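Local coordinates for protein catalase (Pseudomonas syringae, PDB 1M7S) that decomposes hydrogen peroxide into water and oxygen with a heme cofactor, protecting the cell from the toxic effects of peroxide, at residues A[3-7]-A[32-36]; A[155-160]-A[437-442]; A[183-189]-A[213-219]; A[205-209]-A[256-262]. The contacts are given in a common frame with arbitrary orientation. Residue numbers count along the deposited sequence, not the author numbering.

Contact 1 (A[3-7]-A[32-36]); sequences TLTRD and VQLLQ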
loop_
_atom_site.group_PDB
_atom_site.type_symbol
_atom_site.label_atom_id
_atom_site.label_comp_id
_atom_site.label_asym_id
_atom_site.label_seq_id
_atom_site.Cartn_x
_atom_site.Cartn_y
_atom_site.Cartn_z
ATOM N N THR A 3 -26.924 -16.616 -11.916
ATOM C CA THR A 3 -26.352 -15.645 -12.830
ATOM C C THR A 3 -25.050 -15.024 -12.286
ATOM O O THR A 3 -24.896 -14.850 -11.090
ATOM C CB THR A 3 -27.359 -14.480 -12.996
ATOM O OG1 THR A 3 -28.624 -15.084 -13.335
ATOM C CG2 THR A 3 -26.881 -13.538 -14.091
ATOM N N LEU A 4 -24.125 -14.812 -13.212
ATOM C CA LEU A 4 -22.862 -14.138 -12.910
ATOM C C LEU A 4 -23.231 -12.722 -12.490
ATOM O O LEU A 4 -24.132 -12.088 -13.079
ATOM C CB LEU A 4 -22.088 -14.086 -14.240
ATOM C CG LEU A 4 -20.767 -13.303 -14.311
ATOM C CD1 LEU A 4 -19.707 -14.027 -13.476
ATOM C CD2 LEU A 4 -20.319 -13.291 -15.773
ATOM N N THR A 5 -22.565 -12.143 -11.512
ATOM C CA THR A 5 -22.784 -10.806 -11.049
ATOM C C THR A 5 -21.471 -9.992 -10.996
ATOM O O THR A 5 -20.399 -10.590 -10.924
ATOM C CB THR A 5 -23.365 -10.653 -9.630
ATOM O OG1 THR A 5 -22.307 -10.941 -8.684
ATOM C CG2 THR A 5 -24.546 -11.603 -9.383
ATOM N N ARG A 6 -21.622 -8.698 -10.890
ATOM C CA ARG A 6 -20.546 -7.751 -10.609
ATOM C C ARG A 6 -20.389 -7.703 -9.079
ATOM O O ARG A 6 -21.143 -8.388 -8.370
ATOM C CB ARG A 6 -20.829 -6.385 -11.209
ATOM C CG ARG A 6 -20.970 -6.320 -12.722
ATOM C CD ARG A 6 -20.604 -4.960 -13.301
ATOM N NE ARG A 6 -21.276 -3.878 -12.603
ATOM C CZ ARG A 6 -22.514 -3.395 -12.723
ATOM N NH1 ARG A 6 -22.922 -2.405 -11.944
ATOM N NH2 ARG A 6 -23.292 -3.891 -13.656
ATOM N N ASP A 7 -19.384 -7.016 -8.552
ATOM C CA ASP A 7 -19.135 -6.941 -7.098
ATOM C C ASP A 7 -20.211 -6.183 -6.325
ATOM O O ASP A 7 -20.365 -6.382 -5.093
ATOM C CB ASP A 7 -17.722 -6.358 -6.917
ATOM C CG ASP A 7 -16.585 -7.280 -7.373
ATOM O OD1 ASP A 7 -16.765 -8.508 -7.575
ATOM O OD2 ASP A 7 -15.410 -6.789 -7.454
ATOM N N VAL A 32 -18.528 -1.171 -17.479
ATOM C CA VAL A 32 -18.165 -1.381 -16.084
ATOM C C VAL A 32 -17.803 -2.830 -15.767
ATOM O O VAL A 32 -16.977 -3.014 -14.839
ATOM C CB VAL A 32 -19.256 -0.836 -15.136
ATOM C CG1 VAL A 32 -19.467 0.654 -15.432
ATOM C CG2 VAL A 32 -20.580 -1.531 -15.276
ATOM N N GLN A 33 -18.347 -3.821 -16.480
ATOM C CA GLN A 33 -17.944 -5.205 -16.215
ATOM C C GLN A 33 -16.504 -5.397 -16.681
ATOM O O GLN A 33 -15.679 -6.004 -15.946
ATOM C CB GLN A 33 -18.875 -6.245 -16.831
ATOM C CG GLN A 33 -18.336 -7.687 -16.958
ATOM C CD GLN A 33 -18.324 -8.396 -15.614
ATOM O OE1 GLN A 33 -18.402 -7.717 -14.581
ATOM N NE2 GLN A 33 -18.203 -9.718 -15.555
ATOM N N LEU A 34 -16.191 -4.959 -17.906
ATOM C CA LEU A 34 -14.783 -5.099 -18.325
ATOM C C LEU A 34 -13.846 -4.460 -17.304
ATOM O O LEU A 34 -12.827 -5.061 -16.872
ATOM C CB LEU A 34 -14.606 -4.470 -19.707
ATOM C CG LEU A 34 -13.187 -4.351 -20.246
ATOM C CD1 LEU A 34 -12.616 -5.759 -20.502
ATOM C CD2 LEU A 34 -13.222 -3.559 -21.540
ATOM N N LEU A 35 -14.076 -3.200 -16.929
ATOM C CA LEU A 35 -13.203 -2.438 -16.049
ATOM C C LEU A 35 -13.117 -3.037 -14.654
ATOM O O LEU A 35 -11.992 -3.161 -14.134
ATOM C CB LEU A 35 -13.674 -0.965 -15.870
ATOM C CG LEU A 35 -13.277 0.091 -16.913
ATOM C CD1 LEU A 35 -11.809 0.483 -16.762
ATOM C CD2 LEU A 35 -13.455 -0.376 -18.330
ATOM N N GLN A 36 -14.236 -3.538 -14.101
ATOM C CA GLN A 36 -14.115 -4.132 -12.774
ATOM C C GLN A 36 -13.288 -5.400 -12.786
ATOM O O GLN A 36 -12.501 -5.632 -11.876
ATOM C CB GLN A 36 -15.505 -4.462 -12.188
ATOM C CG GLN A 36 -15.356 -4.894 -10.706
ATOM C CD GLN A 36 -16.767 -4.892 -10.083
ATOM O OE1 GLN A 36 -17.493 -5.868 -10.292
ATOM N NE2 GLN A 36 -17.076 -3.818 -9.368
HETATM O O HOH W 1 -17.940 -10.320 -12.597
#

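Contact 2 (A[155-160]-A[437-442]); sequences DSRRFD and SLADTL. Unlike the reference sequence in segment 437-442: Leu442 (reference His).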
loop_
_atom_site.group_PDB
_atom_site.type_symbol
_atom_site.label_atom_id
_atom_site.label_comp_id
_atom_site.label_asym_id
_atom_site.label_seq_id
_atom_site.Cartn_x
_atom_site.Cartn_y
_atom_site.Cartn_z
ATOM N N ASP A 155 27.305 -18.911 -5.290
ATOM C CA ASP A 155 27.720 -19.254 -3.934
ATOM C C ASP A 155 29.028 -18.650 -3.478
ATOM O O ASP A 155 29.181 -18.554 -2.241
ATOM C CB ASP A 155 27.708 -20.760 -3.728
ATOM C CG ASP A 155 26.409 -21.455 -4.064
ATOM O OD1 ASP A 155 25.292 -20.882 -4.173
ATOM O OD2 ASP A 155 26.499 -22.709 -4.259
ATOM N N SER A 156 29.814 -17.966 -4.314
ATOM C CA SER A 156 30.949 -17.220 -3.797
ATOM C C SER A 156 30.487 -16.173 -2.799
ATOM O O SER A 156 31.324 -15.766 -1.963
ATOM C CB SER A 156 31.744 -16.662 -5.007
ATOM O OG SER A 156 30.949 -15.647 -5.629
ATOM N N ARG A 157 29.282 -15.616 -2.952
ATOM C CA ARG A 157 28.777 -14.567 -2.102
ATOM C C ARG A 157 28.532 -15.044 -0.669
ATOM O O ARG A 157 28.991 -14.378 0.258
ATOM C CB ARG A 157 27.490 -13.963 -2.720
ATOM C CG ARG A 157 27.695 -13.367 -4.128
ATOM C CD ARG A 157 26.459 -12.762 -4.787
ATOM N NE ARG A 157 25.925 -11.717 -3.947
ATOM C CZ ARG A 157 24.933 -11.774 -3.049
ATOM N NH1 ARG A 157 24.266 -12.908 -2.925
ATOM N NH2 ARG A 157 24.636 -10.720 -2.319
ATOM N N ARG A 158 27.880 -16.191 -0.499
ATOM C CA ARG A 158 27.643 -16.689 0.869
ATOM C C ARG A 158 28.977 -17.070 1.534
ATOM O O ARG A 158 29.075 -16.903 2.750
ATOM C CB ARG A 158 26.703 -17.892 0.874
ATOM C CG ARG A 158 27.225 -19.226 0.334
ATOM C CD ARG A 158 26.158 -20.315 0.314
ATOM N NE ARG A 158 24.974 -19.969 -0.471
ATOM C CZ ARG A 158 23.946 -20.781 -0.710
ATOM N NH1 ARG A 158 22.879 -20.355 -1.400
ATOM N NH2 ARG A 158 24.007 -22.037 -0.304
ATOM N N PHE A 159 29.975 -17.452 0.728
ATOM C CA PHE A 159 31.228 -17.869 1.388
ATOM C C PHE A 159 32.154 -16.718 1.701
ATOM O O PHE A 159 32.903 -16.798 2.681
ATOM C CB PHE A 159 31.936 -19.029 0.700
ATOM C CG PHE A 159 31.104 -20.297 0.734
ATOM C CD1 PHE A 159 30.674 -20.869 -0.430
ATOM C CD2 PHE A 159 30.813 -20.878 1.974
ATOM C CE1 PHE A 159 29.914 -22.041 -0.405
ATOM C CE2 PHE A 159 30.054 -22.047 2.004
ATOM C CZ PHE A 159 29.609 -22.639 0.823
ATOM N N ASP A 160 32.003 -15.593 1.036
ATOM C CA ASP A 160 32.675 -14.360 1.444
ATOM C C ASP A 160 32.088 -13.978 2.807
ATOM O O ASP A 160 32.796 -13.785 3.822
ATOM C CB ASP A 160 32.368 -13.283 0.382
ATOM C CG ASP A 160 32.794 -11.878 0.739
ATOM O OD1 ASP A 160 33.726 -11.757 1.554
ATOM O OD2 ASP A 160 32.217 -10.906 0.198
ATOM N N SER A 437 30.089 -26.499 -4.178
ATOM C CA SER A 437 29.560 -25.150 -3.891
ATOM C C SER A 437 30.604 -24.098 -3.594
ATOM O O SER A 437 30.500 -22.913 -3.919
ATOM C CB SER A 437 28.539 -25.252 -2.750
ATOM O OG SER A 437 27.997 -23.966 -2.440
ATOM N N LEU A 438 31.710 -24.466 -2.927
ATOM C CA LEU A 438 32.770 -23.609 -2.511
ATOM C C LEU A 438 33.849 -23.408 -3.573
ATOM O O LEU A 438 34.671 -22.495 -3.420
ATOM C CB LEU A 438 33.490 -24.337 -1.356
ATOM C CG LEU A 438 33.741 -23.746 0.013
ATOM C CD1 LEU A 438 34.861 -24.524 0.749
ATOM C CD2 LEU A 438 33.982 -22.253 0.042
ATOM N N ALA A 439 33.854 -24.217 -4.618
ATOM C CA ALA A 439 34.975 -24.243 -5.573
ATOM C C ALA A 439 35.283 -22.909 -6.214
ATOM O O ALA A 439 36.487 -22.620 -6.423
ATOM C CB ALA A 439 34.746 -25.273 -6.678
ATOM N N ASP A 440 34.265 -22.081 -6.514
ATOM C CA ASP A 440 34.714 -20.822 -7.135
ATOM C C ASP A 440 34.708 -19.631 -6.202
ATOM O O ASP A 440 34.583 -18.509 -6.680
ATOM C CB ASP A 440 33.913 -20.562 -8.407
ATOM C CG ASP A 440 32.468 -20.264 -8.183
ATOM O OD1 ASP A 440 32.001 -20.375 -7.022
ATOM O OD2 ASP A 440 31.754 -19.878 -9.141
ATOM N N THR A 441 34.836 -19.810 -4.898
ATOM C CA THR A 441 34.929 -18.722 -3.937
ATOM C C THR A 441 36.347 -18.130 -4.009
ATOM O O THR A 441 37.282 -18.877 -4.341
ATOM C CB THR A 441 34.637 -19.300 -2.538
ATOM O OG1 THR A 441 33.231 -19.716 -2.580
ATOM C CG2 THR A 441 34.930 -18.412 -1.370
ATOM N N LEU A 442 36.468 -16.852 -3.759
ATOM C CA LEU A 442 37.757 -16.152 -3.710
ATOM C C LEU A 442 38.686 -16.947 -2.780
ATOM O O LEU A 442 38.284 -17.452 -1.725
ATOM C CB LEU A 442 37.549 -14.733 -3.196
ATOM C CG LEU A 442 37.221 -14.748 -1.678
ATOM C CD1 LEU A 442 38.447 -14.331 -0.906
ATOM C CD2 LEU A 442 36.016 -14.012 -1.181
#

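Contact 3 (A[183-189]-A[213-219]); sequences AGYRFMD and KSLQGIK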
loop_
_atom_site.group_PDB
_atom_site.type_symbol
_atom_site.label_atom_id
_atom_site.label_comp_id
_atom_site.label_asym_id
_atom_site.label_seq_id
_atom_site.Cartn_x
_atom_site.Cartn_y
_atom_site.Cartn_z
ATOM N N ALA A 183 12.987 -35.861 1.066
ATOM C CA ALA A 183 12.097 -36.520 0.081
ATOM C C ALA A 183 10.649 -36.070 0.284
ATOM O O ALA A 183 9.834 -36.156 -0.673
ATOM C CB ALA A 183 12.188 -38.026 0.213
ATOM N N GLY A 184 10.331 -35.558 1.467
ATOM C CA GLY A 184 8.974 -35.062 1.700
ATOM C C GLY A 184 8.945 -34.333 3.044
ATOM O O GLY A 184 9.669 -34.728 3.970
ATOM N N TYR A 185 8.011 -33.450 3.219
ATOM C CA TYR A 185 7.842 -32.751 4.510
ATOM C C TYR A 185 7.391 -33.750 5.594
ATOM O O TYR A 185 7.729 -33.591 6.778
ATOM C CB TYR A 185 6.805 -31.651 4.415
ATOM C CG TYR A 185 7.228 -30.445 3.590
ATOM C CD1 TYR A 185 8.431 -29.799 3.871
ATOM C CD2 TYR A 185 6.342 -29.951 2.645
ATOM C CE1 TYR A 185 8.791 -28.669 3.156
ATOM C CE2 TYR A 185 6.680 -28.794 1.938
ATOM C CZ TYR A 185 7.888 -28.196 2.201
ATOM O OH TYR A 185 8.229 -27.069 1.467
ATOM N N ARG A 186 6.736 -34.822 5.142
ATOM C CA ARG A 186 6.314 -35.881 6.048
ATOM C C ARG A 186 7.509 -36.684 6.566
ATOM O O ARG A 186 7.362 -37.370 7.573
ATOM C CB ARG A 186 5.431 -36.937 5.298
ATOM C CG ARG A 186 4.156 -36.320 4.741
ATOM C CD ARG A 186 3.241 -37.463 4.193
ATOM N NE ARG A 186 3.850 -38.013 2.981
ATOM C CZ ARG A 186 3.684 -39.266 2.594
ATOM N NH1 ARG A 186 2.945 -40.054 3.397
ATOM N NH2 ARG A 186 4.220 -39.728 1.468
ATOM N N PHE A 187 8.651 -36.642 5.935
ATOM C CA PHE A 187 9.846 -37.376 6.257
ATOM C C PHE A 187 10.962 -36.481 6.803
ATOM O O PHE A 187 12.118 -36.725 6.509
ATOM C CB PHE A 187 10.320 -38.166 5.017
ATOM C CG PHE A 187 9.186 -39.009 4.478
ATOM C CD1 PHE A 187 8.589 -38.657 3.273
ATOM C CD2 PHE A 187 8.710 -40.104 5.164
ATOM C CE1 PHE A 187 7.541 -39.386 2.744
ATOM C CE2 PHE A 187 7.645 -40.849 4.658
ATOM C CZ PHE A 187 7.050 -40.495 3.455
ATOM N N MET A 188 10.574 -35.492 7.576
ATOM C CA MET A 188 11.539 -34.637 8.243
ATOM C C MET A 188 11.066 -34.384 9.682
ATOM O O MET A 188 9.860 -34.299 9.932
ATOM C CB MET A 188 11.789 -33.274 7.608
ATOM C CG MET A 188 10.704 -32.228 7.625
ATOM S SD MET A 188 11.152 -30.825 6.527
ATOM C CE MET A 188 10.017 -29.651 7.304
ATOM N N ASP A 189 12.031 -34.065 10.526
ATOM C CA ASP A 189 11.655 -33.654 11.878
ATOM C C ASP A 189 11.453 -32.140 11.878
ATOM O O ASP A 189 11.692 -31.470 10.892
ATOM C CB ASP A 189 12.756 -34.000 12.882
ATOM C CG ASP A 189 12.805 -35.433 13.346
ATOM O OD1 ASP A 189 11.995 -36.274 12.918
ATOM O OD2 ASP A 189 13.709 -35.721 14.192
ATOM N N LYS A 213 9.205 -35.051 16.402
ATOM C CA LYS A 213 9.804 -36.274 15.897
ATOM C C LYS A 213 8.874 -36.932 14.884
ATOM O O LYS A 213 7.737 -37.293 15.231
ATOM C CB LYS A 213 10.122 -37.289 17.014
ATOM C CG LYS A 213 10.770 -38.548 16.436
ATOM C CD LYS A 213 11.618 -39.276 17.456
ATOM C CE LYS A 213 12.153 -40.559 16.788
ATOM N NZ LYS A 213 13.378 -40.261 15.986
ATOM N N SER A 214 9.351 -37.026 13.634
ATOM C CA SER A 214 8.537 -37.647 12.599
ATOM C C SER A 214 8.223 -39.127 12.867
ATOM O O SER A 214 9.139 -39.919 13.096
ATOM C CB SER A 214 9.277 -37.612 11.243
ATOM O OG SER A 214 8.423 -38.276 10.297
ATOM N N LEU A 215 6.948 -39.463 12.847
ATOM C CA LEU A 215 6.502 -40.840 13.041
ATOM C C LEU A 215 6.526 -41.584 11.719
ATOM O O LEU A 215 6.337 -42.797 11.702
ATOM C CB LEU A 215 5.143 -40.938 13.746
ATOM C CG LEU A 215 5.164 -40.229 15.137
ATOM C CD1 LEU A 215 3.835 -40.444 15.847
ATOM C CD2 LEU A 215 6.318 -40.697 15.999
ATOM N N GLN A 216 6.902 -40.910 10.609
ATOM C CA GLN A 216 7.063 -41.587 9.324
ATOM C C GLN A 216 8.527 -41.897 9.088
ATOM O O GLN A 216 8.881 -42.537 8.100
ATOM C CB GLN A 216 6.549 -40.686 8.194
ATOM C CG GLN A 216 5.079 -40.391 8.243
ATOM C CD GLN A 216 4.618 -39.549 9.396
ATOM O OE1 GLN A 216 3.781 -39.983 10.201
ATOM N NE2 GLN A 216 5.124 -38.321 9.497
ATOM N N GLY A 217 9.414 -41.368 9.939
ATOM C CA GLY A 217 10.843 -41.567 9.779
ATOM C C GLY A 217 11.413 -40.394 8.943
ATOM O O GLY A 217 10.678 -39.505 8.502
ATOM N N ILE A 218 12.719 -40.427 8.815
ATOM C CA ILE A 218 13.493 -39.468 8.044
ATOM C C ILE A 218 13.874 -40.063 6.693
ATOM O O ILE A 218 14.496 -41.133 6.602
ATOM C CB ILE A 218 14.829 -39.117 8.745
ATOM C CG1 ILE A 218 14.588 -38.569 10.145
ATOM C CG2 ILE A 218 15.653 -38.115 7.922
ATOM C CD1 ILE A 218 13.485 -37.557 10.272
ATOM N N LYS A 219 13.555 -39.314 5.623
ATOM C CA LYS A 219 13.932 -39.789 4.296
ATOM C C LYS A 219 14.454 -38.590 3.497
ATOM O O LYS A 219 13.698 -37.666 3.243
ATOM C CB LYS A 219 12.684 -40.316 3.600
ATOM C CG LYS A 219 12.833 -41.501 2.670
ATOM C CD LYS A 219 11.504 -42.259 2.540
ATOM C CE LYS A 219 10.985 -42.667 3.913
ATOM N NZ LYS A 219 9.761 -43.522 3.844
HETATM O O HOH W 2 11.634 -39.466 12.763
HETATM O O HOH W 3 14.585 -37.948 15.013
#

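Contact 4 (A[205-209]-A[256-262]); sequences VHYVK and YVQVLKP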
loop_
_atom_site.group_PDB
_atom_site.type_symbol
_atom_site.label_atom_id
_atom_site.label_comp_id
_atom_site.label_asym_id
_atom_site.label_seq_id
_atom_site.Cartn_x
_atom_site.Cartn_y
_atom_site.Cartn_z
ATOM N N VAL A 205 10.546 -20.227 36.171
ATOM C CA VAL A 205 10.862 -20.382 34.738
ATOM C C VAL A 205 11.705 -21.592 34.458
ATOM O O VAL A 205 12.564 -22.003 35.236
ATOM C CB VAL A 205 11.614 -19.039 34.489
ATOM C CG1 VAL A 205 12.667 -19.126 33.432
ATOM C CG2 VAL A 205 10.574 -17.941 34.182
ATOM N N HIS A 206 11.577 -22.210 33.281
ATOM C CA HIS A 206 12.401 -23.280 32.809
ATOM C C HIS A 206 12.724 -22.963 31.309
ATOM O O HIS A 206 11.875 -22.343 30.699
ATOM C CB HIS A 206 11.816 -24.676 32.826
ATOM C CG HIS A 206 11.680 -25.268 34.203
ATOM N ND1 HIS A 206 10.672 -24.814 35.045
ATOM C CD2 HIS A 206 12.355 -26.232 34.844
ATOM C CE1 HIS A 206 10.740 -25.488 36.195
ATOM N NE2 HIS A 206 11.735 -26.353 36.092
ATOM N N TYR A 207 13.927 -23.330 30.880
ATOM C CA TYR A 207 14.261 -23.120 29.466
ATOM C C TYR A 207 14.006 -24.431 28.739
ATOM O O TYR A 207 14.494 -25.503 29.133
ATOM C CB TYR A 207 15.730 -22.665 29.335
ATOM C CG TYR A 207 15.905 -21.235 29.806
ATOM C CD1 TYR A 207 16.371 -20.943 31.100
ATOM C CD2 TYR A 207 15.573 -20.170 28.986
ATOM C CE1 TYR A 207 16.511 -19.639 31.510
ATOM C CE2 TYR A 207 15.721 -18.853 29.392
ATOM C CZ TYR A 207 16.173 -18.587 30.677
ATOM O OH TYR A 207 16.323 -17.293 31.127
ATOM N N VAL A 208 13.280 -24.372 27.631
ATOM C CA VAL A 208 12.927 -25.628 26.953
ATOM C C VAL A 208 13.178 -25.573 25.455
ATOM O O VAL A 208 12.842 -24.567 24.815
ATOM C CB VAL A 208 11.387 -25.802 27.168
ATOM C CG1 VAL A 208 10.899 -27.025 26.448
ATOM C CG2 VAL A 208 11.014 -25.902 28.653
ATOM N N LYS A 209 13.678 -26.665 24.905
ATOM C CA LYS A 209 13.776 -26.820 23.465
ATOM C C LYS A 209 12.656 -27.768 23.003
ATOM O O LYS A 209 12.289 -28.720 23.687
ATOM C CB LYS A 209 15.128 -27.361 23.086
ATOM C CG LYS A 209 16.150 -26.217 23.078
ATOM C CD LYS A 209 17.419 -26.803 22.435
ATOM C CE LYS A 209 18.446 -25.681 22.364
ATOM N NZ LYS A 209 18.998 -25.509 21.026
ATOM N N TYR A 256 8.396 -33.503 21.616
ATOM C CA TYR A 256 9.261 -33.665 22.764
ATOM C C TYR A 256 9.851 -32.349 23.285
ATOM O O TYR A 256 10.139 -31.423 22.497
ATOM C CB TYR A 256 10.423 -34.595 22.405
ATOM C CG TYR A 256 10.071 -36.037 22.201
ATOM C CD1 TYR A 256 9.564 -36.445 20.966
ATOM C CD2 TYR A 256 10.253 -36.999 23.199
ATOM C CE1 TYR A 256 9.238 -37.771 20.743
ATOM C CE2 TYR A 256 9.918 -38.331 22.989
ATOM C CZ TYR A 256 9.400 -38.694 21.766
ATOM O OH TYR A 256 9.047 -39.987 21.498
ATOM N N VAL A 257 10.129 -32.323 24.603
ATOM C CA VAL A 257 10.817 -31.170 25.201
ATOM C C VAL A 257 12.115 -31.577 25.902
ATOM O O VAL A 257 12.234 -32.707 26.392
ATOM C CB VAL A 257 10.013 -30.299 26.157
ATOM C CG1 VAL A 257 8.867 -29.593 25.401
ATOM C CG2 VAL A 257 9.466 -31.051 27.379
ATOM N N GLN A 258 13.116 -30.674 25.884
ATOM C CA GLN A 258 14.374 -30.806 26.604
ATOM C C GLN A 258 14.339 -29.656 27.597
ATOM O O GLN A 258 13.939 -28.540 27.201
ATOM C CB GLN A 258 15.689 -30.686 25.803
ATOM C CG GLN A 258 16.001 -31.929 24.999
ATOM C CD GLN A 258 17.227 -31.609 24.141
ATOM O OE1 GLN A 258 17.085 -30.715 23.294
ATOM N NE2 GLN A 258 18.336 -32.299 24.330
ATOM N N VAL A 259 14.577 -29.917 28.877
ATOM C CA VAL A 259 14.363 -28.903 29.900
ATOM C C VAL A 259 15.586 -28.589 30.718
ATOM O O VAL A 259 16.219 -29.576 31.129
ATOM C CB VAL A 259 13.265 -29.435 30.886
ATOM C CG1 VAL A 259 12.888 -28.507 32.017
ATOM C CG2 VAL A 259 11.989 -29.785 30.139
ATOM N N LEU A 260 15.879 -27.312 30.911
ATOM C CA LEU A 260 16.963 -26.890 31.787
ATOM C C LEU A 260 16.479 -25.749 32.678
ATOM O O LEU A 260 15.670 -24.874 32.310
ATOM C CB LEU A 260 18.203 -26.385 31.055
ATOM C CG LEU A 260 19.049 -27.360 30.246
ATOM C CD1 LEU A 260 20.130 -26.632 29.451
ATOM C CD2 LEU A 260 19.710 -28.387 31.135
ATOM N N LYS A 261 16.909 -25.780 33.960
ATOM C CA LYS A 261 16.630 -24.700 34.888
ATOM C C LYS A 261 17.634 -23.566 34.622
ATOM O O LYS A 261 18.770 -23.748 34.194
ATOM C CB LYS A 261 16.831 -25.202 36.328
ATOM C CG LYS A 261 15.991 -26.385 36.740
ATOM C CD LYS A 261 16.088 -26.607 38.242
ATOM C CE LYS A 261 16.316 -28.081 38.559
ATOM N NZ LYS A 261 15.023 -28.822 38.442
ATOM N N PRO A 262 17.251 -22.334 34.932
ATOM C CA PRO A 262 18.018 -21.117 34.770
ATOM C C PRO A 262 19.405 -21.175 35.396
ATOM O O PRO A 262 20.427 -20.843 34.788
ATOM C CB PRO A 262 17.153 -19.989 35.387
ATOM C CG PRO A 262 15.767 -20.559 35.125
ATOM C CD PRO A 262 15.897 -22.039 35.450
#

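Contact 1 (A[3-7]-A[32-36])
Two glutamines on one side of helix 32-36 reach out to the extended N-terminal segment 3-7. Gln36, with chi1 and chi2 both t, stretches its amide far enough for OE1 to accept the backbone N of Asp7 at 2.8 Å, nearly linearly (171°). The CA-to-CB bond of Gln33 points sideways to segment 3-7, but the bend at chi2 (p) brings its end nearer, OE1 3.5 Å from Arg6 CG; its NE2 donates to Asn15 OD1 and to water 1, which lies 3.0 Å from Thr5 O. This is part of the N-terminal arm of the catalase tetramer, the long extension through which subunits interlock: Asn357, Asn358 and Asn360 of the second subunit bind Thr5 and Asp7. The Arg6 side chain, m at chi1 and chi3, folds so that Val32 CG2 lies over one guanidinium face, 3.6 Å from NE, while NH1 donates to Leu313 O of the second subunit. Asp7 turns its carboxylate (chi1 m) to a salt bridge with Arg40, further along the same helix.

Contact 2 (A[155-160]-A[437-442])
One direct polar bond joins the two segments: Ser437 OG donates to Asp155 OD2 at 2.7 Å. The same hydroxyl also pairs with Tyr176 of helix 169-176. Within helix 155-160, Arg158 NH1 and Asp155 OD1 form a long ion pair at 3.7 Å, the oxygen lying well out of the guanidinium plane, so that charge alone links them. The Asp160 carboxylate hydrogen-bonds Tyr376 of the fourth subunit.

At the Phe159 ring, Leu438 CD2 sits 3.8 Å from the centroid and 22° off the normal, a CH-pi contact over the face, while Ser437 OG meets the ring edge 3.4 Å from CE1. Met449 of helix 443-456 touches both Phe159 and Leu438. Further along, Asp160 CB meets Leu442 CD2 at 4.0 Å; Leu442 replaces the His of the reference sequence.

A type I beta turn, Leu438 to Thr441, closed by Thr441 N to Leu438 O at 3.1 Å, sets Thr441 CA 4.3 Å from Ser156 CA; the side-chain atom Thr441 OG1 lies 3.6 Å from Ser156 CA. Leu442 follows as N-cap of the next helix. The contact thus joins a helix of the catalase core to the turn between two helices of the C-terminal helical domain.

Contact 3 (A[183-189]-A[213-219])
Where strand 205-214 of the catalase beta barrel ends, near the distal side of the heme, it and the following turn hold loop 183-189. The CA-to-CB bond of Met188 points away from segment 213-219, and its side chain lies about 8 Å from the heme and about 7 Å from that of Asn124, a predicted active-site residue. Ser214 forms an ST turn, its OG accepting Gln216 N at 3.1 Å. A CB at Gly217 (phi 92°) would jam against the preceding carbonyl. Gln216 NE2 donates to Arg186 O at 3.1 Å, while its OE1 accepts Lys252 N, and the Arg186 guanidinium makes a salt bridge with Asp240. Backbone bonds run from Lys219 N to Phe187 O (3.1 Å) and from Ala183 N to Lys219 O (2.9 Å), and Lys219 CE lies over the Phe187 ring, 4.1 Å from its centroid. Asp189 OD2 binds His211, and its OD1 accepts Ser214 N at 2.8 Å, with water 2 bridging OD1 to Ser214 O.

Contact 4 (A[205-209]-A[256-262])
This is an antiparallel strand pairing in the catalase beta barrel, where strand 205-214 lies beside strand 252-260. The two short segments run at 145° to each other, their axes approaching to 4.6 Å. Tyr207 and Leu260 form one hydrogen-bonded pair, with N to O distances of 2.7 Å from Tyr207 N to Leu260 O and 2.9 Å from Leu260 N to Tyr207 O; Lys209 and Gln258 form the next, at 3.0 Å from Lys209 N to Gln258 O and 3.1 Å from Gln258 N to Lys209 O. Between them Val208 and Val259 make a non-hydrogen-bonded pair, CA to CA 4.6 Å. Their side chains share one face, where Val208 CG1 also meets Val257 CB at 3.4 Å. The other face carries Tyr207, Leu260, Lys209 and Gln258: Lys209 reaches Lys277 O and makes a cation-pi contact with Trp279, while Tyr207 OH bonds Glu321. Past the paired strands, Pro262 CG touches both Val205 CG1 and Tyr207 CE1, each at 3.8 Å.

In the fold
Contacts 3 and 4 are neighbours on the antiparallel beta barrel: both use strand 205-214, their centres are 24 Å apart, and they touch where Lys213 CB meets Tyr256 CE1 at 3.9 Å. Their segments alternate along the chain, and both nest inside the loop of 276 residues closed by contact 2, which ties the C-terminal helical domain to the catalase core. Contact 2 lies 31 Å from contact 3, centre to centre, and 38 Å from contact 4. Contact 1 closes before the others open and stands off in the N-terminal arm that meets other subunits, 47 to 57 Å from them between centres. Contacts 3 and 4 both come within about 10 Å of the heme, by Met188 and Lys209.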